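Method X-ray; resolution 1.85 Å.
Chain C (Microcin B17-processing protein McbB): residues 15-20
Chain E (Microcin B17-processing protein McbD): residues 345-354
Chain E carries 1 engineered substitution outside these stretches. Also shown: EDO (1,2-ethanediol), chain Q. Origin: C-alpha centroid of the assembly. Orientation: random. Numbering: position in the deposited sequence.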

ATOM      1  N   ILE C  15     -15.086 -36.603  13.782  1.00 39.67           N
ATOM      2  CA  ILE C  15     -16.280 -37.012  13.035  1.00 38.40           C
ATOM      3  C   ILE C  15     -16.039 -36.611  11.579  1.00 36.44           C
ATOM      4  O   ILE C  15     -15.805 -35.442  11.274  1.00 36.16           O
ATOM      5  N   LEU C  16     -16.033 -37.586  10.689  1.00 34.65           N
ATOM      6  CA  LEU C  16     -15.833 -37.308   9.277  1.00 33.67           C
ATOM      7  C   LEU C  16     -17.127 -36.757   8.650  1.00 32.91           C
ATOM      8  O   LEU C  16     -18.207 -36.926   9.196  1.00 32.59           O
ATOM      9  N   PRO C  17     -17.008 -36.089   7.490  1.00 31.79           N
ATOM     10  CA  PRO C  17     -18.238 -35.647   6.840  1.00 31.67           C
ATOM     11  C   PRO C  17     -19.026 -36.863   6.303  1.00 31.52           C
ATOM     12  O   PRO C  17     -18.440 -37.836   5.802  1.00 29.76           O
ATOM     13  N   PHE C  18     -20.345 -36.822   6.463  1.00 31.94           N
ATOM     14  CA  PHE C  18     -21.192 -37.889   5.913  1.00 32.53           C
ATOM     15  C   PHE C  18     -22.596 -37.356   5.747  1.00 33.81           C
ATOM     16  O   PHE C  18     -22.920 -36.286   6.259  1.00 34.16           O
ATOM     17  N   GLU C  19     -23.432 -38.134   5.065  1.00 35.27           N
ATOM     18  CA  GLU C  19     -24.846 -37.810   4.903  1.00 36.93           C
ATOM     19  C   GLU C  19     -25.718 -38.987   5.333  1.00 38.36           C
ATOM     20  O   GLU C  19     -25.320 -40.143   5.179  1.00 37.04           O
ATOM     21  N   ILE C  20     -26.900 -38.663   5.872  1.00 40.59           N
ATOM     22  CA  ILE C  20     -27.985 -39.623   6.040  1.00 43.43           C
ATOM     23  C   ILE C  20     -29.175 -39.079   5.284  1.00 44.41           C
ATOM     24  O   ILE C  20     -29.509 -37.905   5.414  1.00 46.01           O
TER
ATOM     25  N   GLU E 345     -16.850 -36.686  -3.071  1.00 26.49           N
ATOM     26  CA  GLU E 345     -15.402 -36.475  -2.919  1.00 27.30           C
ATOM     27  C   GLU E 345     -15.137 -35.554  -1.726  1.00 26.82           C
ATOM     28  O   GLU E 345     -15.790 -34.514  -1.573  1.00 26.08           O
ATOM     29  N   ARG E 346     -14.201 -35.948  -0.885  1.00 26.86           N
ATOM     30  CA  ARG E 346     -13.761 -35.127   0.207  1.00 27.44           C
ATOM     31  C   ARG E 346     -13.027 -33.867  -0.259  1.00 26.75           C
ATOM     32  O   ARG E 346     -12.096 -33.924  -1.085  1.00 25.99           O
ATOM     33  N   VAL E 347     -13.463 -32.740   0.283  1.00 26.49           N
ATOM     34  CA  VAL E 347     -12.823 -31.433   0.084  1.00 27.31           C
ATOM     35  C   VAL E 347     -12.701 -30.841   1.492  1.00 28.20           C
ATOM     36  O   VAL E 347     -13.705 -30.589   2.129  1.00 27.11           O
ATOM     37  N   SER E 348     -11.481 -30.682   1.987  1.00 29.12           N
ATOM     38  CA  SER E 348     -11.206 -30.320   3.391  1.00 31.53           C
ATOM     39  C   SER E 348     -11.917 -31.285   4.343  1.00 32.64           C
ATOM     40  O   SER E 348     -11.730 -32.502   4.214  1.00 32.65           O
ATOM     41  N   ASN E 349     -12.763 -30.763   5.242  1.00 32.99           N
ATOM     42  CA  ASN E 349     -13.558 -31.599   6.157  1.00 34.20           C
ATOM     43  C   ASN E 349     -14.999 -31.764   5.703  1.00 32.94           C
ATOM     44  O   ASN E 349     -15.873 -32.041   6.525  1.00 34.40           O
ATOM     45  N   SER E 350     -15.243 -31.611   4.416  1.00 30.79           N
ATOM     46  CA  SER E 350     -16.581 -31.714   3.851  1.00 31.23           C
ATOM     47  C   SER E 350     -16.581 -32.705   2.697  1.00 28.81           C
ATOM     48  O   SER E 350     -15.536 -33.172   2.257  1.00 27.80           O
ATOM     49  N   LEU E 351     -17.768 -32.998   2.217  1.00 27.96           N
ATOM     50  CA  LEU E 351     -17.979 -33.780   1.001  1.00 27.93           C
ATOM     51  C   LEU E 351     -18.719 -32.898   0.020  1.00 27.04           C
ATOM     52  O   LEU E 351     -19.622 -32.149   0.422  1.00 28.48           O
ATOM     53  N   VAL E 352     -18.317 -32.965  -1.231  1.00 26.04           N
ATOM     54  CA  VAL E 352     -19.096 -32.428  -2.345  1.00 25.49           C
ATOM     55  C   VAL E 352     -19.736 -33.621  -3.060  1.00 25.47           C
ATOM     56  O   VAL E 352     -19.179 -34.729  -3.035  1.00 25.25           O
ATOM     57  N   TRP E 353     -20.887 -33.359  -3.699  1.00 25.34           N
ATOM     58  CA  TRP E 353     -21.813 -34.368  -4.215  1.00 25.33           C
ATOM     59  C   TRP E 353     -22.121 -34.107  -5.673  1.00 25.43           C
ATOM     60  O   TRP E 353     -22.371 -32.951  -6.068  1.00 25.25           O
ATOM     61  N   TYR E 354     -22.090 -35.171  -6.462  1.00 25.34           N
ATOM     62  CA  TYR E 354     -22.534 -35.146  -7.850  1.00 26.04           C
ATOM     63  C   TYR E 354     -23.718 -36.091  -7.911  1.00 27.24           C
ATOM     64  O   TYR E 354     -23.647 -37.210  -7.353  1.00 28.11           O
TER

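What holds the two stretches together where no hydrogen bond passes directly between them? Chiefly apolar packing, centred on C:Pro17, which has the largest area covered of any residue here. Its CA-to-CB bond points toward chain E, and its ring, puckered C-gamma endo, lies against the start of the second strand of a hairpin. C:Pro17 CB sits 3.4 Å from E:Asn349 O, and C:Pro17 CG is 3.7 Å from E:Ser350 C. E:Leu351 also points toward the partner, with chi1 m and chi2 t; its CG meets C:Pro17 CG at 3.8 Å, while its CD1 comes within 3.4 Å of C:Pro17 O and 4.0 Å of C:Phe18 CA. The two apolar side chains thus meet between the backbones. C:Phe18, with chi1 p, points away and offers chain E little more than its backbone.

How does a charged residue, E:Arg346, join so apolar a contact? Its CA-to-CB bond runs sideways, but chi1 to chi3 are all t, and the extended chain carries the guanidinium nearer to chain C. There C:Leu16, also sideways at CB and in the m, t rotamer, brings its CD2 over one face of the guanidinium, 3.8 Å from E:Arg346 NH1. A methyl group suits this position because the flat face of the group is poor in hydrogen-bonding capacity, leaving the N-H groups free to point outward in the plane. E:Arg346 NE donates to the backbone O of E:Ser348 at 3.0 Å, and NH2 donates to E:Asn349 OD1 at 3.2 Å; NH1 is satisfied elsewhere in the structure. The arginine therefore braces its own turn while presenting a face to the leucine.

What do C:Glu19 and E:Trp353 make of their meeting? Both point toward the opposing stretch. With chi1 and chi2 both m, C:Glu19 places its CG 3.3 Å from E:Trp353 CZ2, obliquely to the indole, whose own rotamer is m with chi2 near 87°. The methylene thus packs closely against the indole at CZ2, while the carboxylate and the indole N-H find a common partner in a bound 1,2-ethanediol, probably from the crystallisation liquor. E:Trp353 NE1 donates to EDO O2 at 2.8 Å, and EDO O2 in turn donates to C:Glu19 OE2 at 2.8 Å, so one hydroxyl relays the polar link from chain to chain. The other end of the diol is held by chain E: E:Leu351 N donates to EDO O1 at 3.0 Å, and EDO O1 lies 2.7 Å from E:Leu351 O.

How is the chain E surface kept in shape? The type II' turn from E:Val347 to E:Ser350 joins two strands, with E:Val347 N bonded to E:Ser350 O and E:Ser350 N to E:Val347 O, both at 2.9 Å. Farther from chain C, E:Tyr354 OH donates to E:Glu345 OE1 at 2.6 Å, a side-chain tie between the same strands.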

ATOM      1  CB  ILE C  15     -17.549 -36.331  13.575  1.00 39.33           C
ATOM      2  CG1 ILE C  15     -17.742 -36.683  15.043  1.00 40.78           C
ATOM      3  CG2 ILE C  15     -18.779 -36.759  12.782  1.00 39.46           C
ATOM      4  CD1 ILE C  15     -18.779 -35.828  15.729  1.00 41.90           C
ATOM      5  CB  LEU C  16     -15.356 -38.575   8.556  1.00 33.61           C
ATOM      6  CG  LEU C  16     -13.937 -39.044   8.879  1.00 34.26           C
ATOM      7  CD1 LEU C  16     -13.675 -40.436   8.314  1.00 34.83           C
ATOM      8  CD2 LEU C  16     -12.927 -38.081   8.294  1.00 33.58           C
ATOM      9  CB  PRO C  17     -17.736 -34.757   5.719  1.00 30.80           C
ATOM     10  CG  PRO C  17     -16.378 -35.295   5.379  1.00 30.01           C
ATOM     11  CD  PRO C  17     -15.806 -35.743   6.703  1.00 30.80           C
ATOM     12  CB  PHE C  18     -21.184 -39.141   6.823  1.00 32.58           C
ATOM     13  CG  PHE C  18     -21.850 -38.932   8.162  1.00 33.37           C
ATOM     14  CD1 PHE C  18     -21.120 -38.487   9.250  1.00 33.56           C
ATOM     15  CD2 PHE C  18     -23.194 -39.202   8.339  1.00 34.11           C
ATOM     16  CE1 PHE C  18     -21.713 -38.289  10.491  1.00 34.76           C
ATOM     17  CE2 PHE C  18     -23.800 -39.003   9.575  1.00 35.64           C
ATOM     18  CZ  PHE C  18     -23.053 -38.546  10.659  1.00 35.85           C
ATOM     19  CB  GLU C  19     -25.136 -37.489   3.437  1.00 37.23           C
ATOM     20  CG  GLU C  19     -24.534 -36.188   2.924  1.00 37.31           C
ATOM     21  CD  GLU C  19     -25.246 -34.923   3.373  1.00 39.23           C
ATOM     22  OE1 GLU C  19     -26.260 -34.983   4.098  1.00 41.78           O
ATOM     23  OE2 GLU C  19     -24.797 -33.836   2.958  1.00 39.87           O
ATOM     24  CB  ILE C  20     -28.426 -39.897   7.515  1.00 45.68           C
ATOM     25  CG1 ILE C  20     -28.299 -38.664   8.400  1.00 46.75           C
ATOM     26  CG2 ILE C  20     -27.602 -41.025   8.115  1.00 46.27           C
ATOM     27  CD1 ILE C  20     -29.119 -38.752   9.683  1.00 49.04           C
TER
ATOM     28  CB  GLU E 345     -14.816 -35.842  -4.203  1.00 27.88           C
ATOM     29  CG  GLU E 345     -14.937 -36.746  -5.417  1.00 29.10           C
ATOM     30  CD  GLU E 345     -14.459 -36.143  -6.729  1.00 29.76           C
ATOM     31  OE1 GLU E 345     -14.472 -34.880  -6.894  1.00 30.49           O
ATOM     32  OE2 GLU E 345     -14.084 -36.967  -7.601  1.00 29.76           O
ATOM     33  CB  ARG E 346     -12.901 -35.937   1.147  1.00 28.42           C
ATOM     34  CG  ARG E 346     -12.720 -35.296   2.492  1.00 29.77           C
ATOM     35  CD  ARG E 346     -11.934 -36.177   3.447  1.00 31.44           C
ATOM     36  NE  ARG E 346     -11.644 -35.453   4.674  1.00 32.29           N
ATOM     37  CZ  ARG E 346     -10.946 -35.927   5.705  1.00 33.99           C
ATOM     38  NH1 ARG E 346     -10.397 -37.135   5.677  1.00 34.56           N
ATOM     39  NH2 ARG E 346     -10.773 -35.156   6.777  1.00 35.07           N
ATOM     40  CB  VAL E 347     -13.692 -30.504  -0.799  1.00 26.96           C
ATOM     41  CG1 VAL E 347     -13.063 -29.130  -0.932  1.00 27.45           C
ATOM     42  CG2 VAL E 347     -13.947 -31.139  -2.162  1.00 26.91           C
ATOM     43  CB  SER E 348     -11.551 -28.831   3.670  1.00 33.19           C
ATOM     44  OG  SER E 348     -10.836 -28.020   2.765  1.00 35.50           O
ATOM     45  CB  ASN E 349     -13.532 -31.026   7.587  1.00 35.78           C
ATOM     46  CG  ASN E 349     -12.230 -31.314   8.307  1.00 38.04           C
ATOM     47  OD1 ASN E 349     -11.721 -32.444   8.272  1.00 40.82           O
ATOM     48  ND2 ASN E 349     -11.664 -30.290   8.953  1.00 39.08           N
ATOM     49  CB  SER E 350     -17.036 -30.333   3.331  1.00 32.04           C
ATOM     50  OG  SER E 350     -16.990 -29.391   4.389  1.00 34.78           O
ATOM     51  CB  LEU E 351     -18.820 -35.019   1.287  1.00 28.42           C
ATOM     52  CG  LEU E 351     -18.100 -36.094   2.072  1.00 28.91           C
ATOM     53  CD1 LEU E 351     -19.074 -37.120   2.574  1.00 29.56           C
ATOM     54  CD2 LEU E 351     -17.041 -36.776   1.227  1.00 29.27           C
ATOM     55  CB  VAL E 352     -18.266 -31.549  -3.283  1.00 25.14           C
ATOM     56  CG1 VAL E 352     -17.657 -30.365  -2.504  1.00 25.51           C
ATOM     57  CG2 VAL E 352     -17.172 -32.332  -4.066  1.00 24.90           C
ATOM     58  CB  TRP E 353     -23.101 -34.326  -3.419  1.00 25.37           C
ATOM     59  CG  TRP E 353     -22.842 -34.759  -2.026  1.00 25.97           C
ATOM     60  CD1 TRP E 353     -22.442 -33.978  -0.985  1.00 26.02           C
ATOM     61  CD2 TRP E 353     -22.872 -36.094  -1.544  1.00 26.80           C
ATOM     62  NE1 TRP E 353     -22.239 -34.749   0.123  1.00 26.79           N
ATOM     63  CE2 TRP E 353     -22.484 -36.056  -0.195  1.00 27.17           C
ATOM     64  CE3 TRP E 353     -23.189 -37.333  -2.129  1.00 27.61           C
ATOM     65  CZ2 TRP E 353     -22.434 -37.198   0.597  1.00 28.07           C
ATOM     66  CZ3 TRP E 353     -23.129 -38.479  -1.334  1.00 28.06           C
ATOM     67  CH2 TRP E 353     -22.772 -38.396   0.012  1.00 28.23           C
ATOM     68  CB  TYR E 354     -21.442 -35.648  -8.789  1.00 26.03           C
ATOM     69  CG  TYR E 354     -20.086 -35.055  -8.545  1.00 25.92           C
ATOM     70  CD1 TYR E 354     -19.232 -35.593  -7.594  1.00 26.63           C
ATOM     71  CD2 TYR E 354     -19.639 -33.963  -9.285  1.00 25.85           C
ATOM     72  CE1 TYR E 354     -17.955 -35.047  -7.372  1.00 26.44           C
ATOM     73  CE2 TYR E 354     -18.384 -33.405  -9.075  1.00 25.46           C
ATOM     74  CZ  TYR E 354     -17.539 -33.955  -8.136  1.00 26.10           C
ATOM     75  OH  TYR E 354     -16.286 -33.410  -7.941  1.00 26.91           O
TER
HETATM   76  C1  EDO Q 701     -20.763 -32.264   4.226  1.00 41.29           C
HETATM   77  O1  EDO Q 701     -20.323 -31.703   2.983  1.00 41.88           O
HETATM   78  C2  EDO Q 701     -21.363 -33.644   3.972  1.00 41.08           C
HETATM   79  O2  EDO Q 701     -22.044 -33.699   2.711  1.00 38.30           O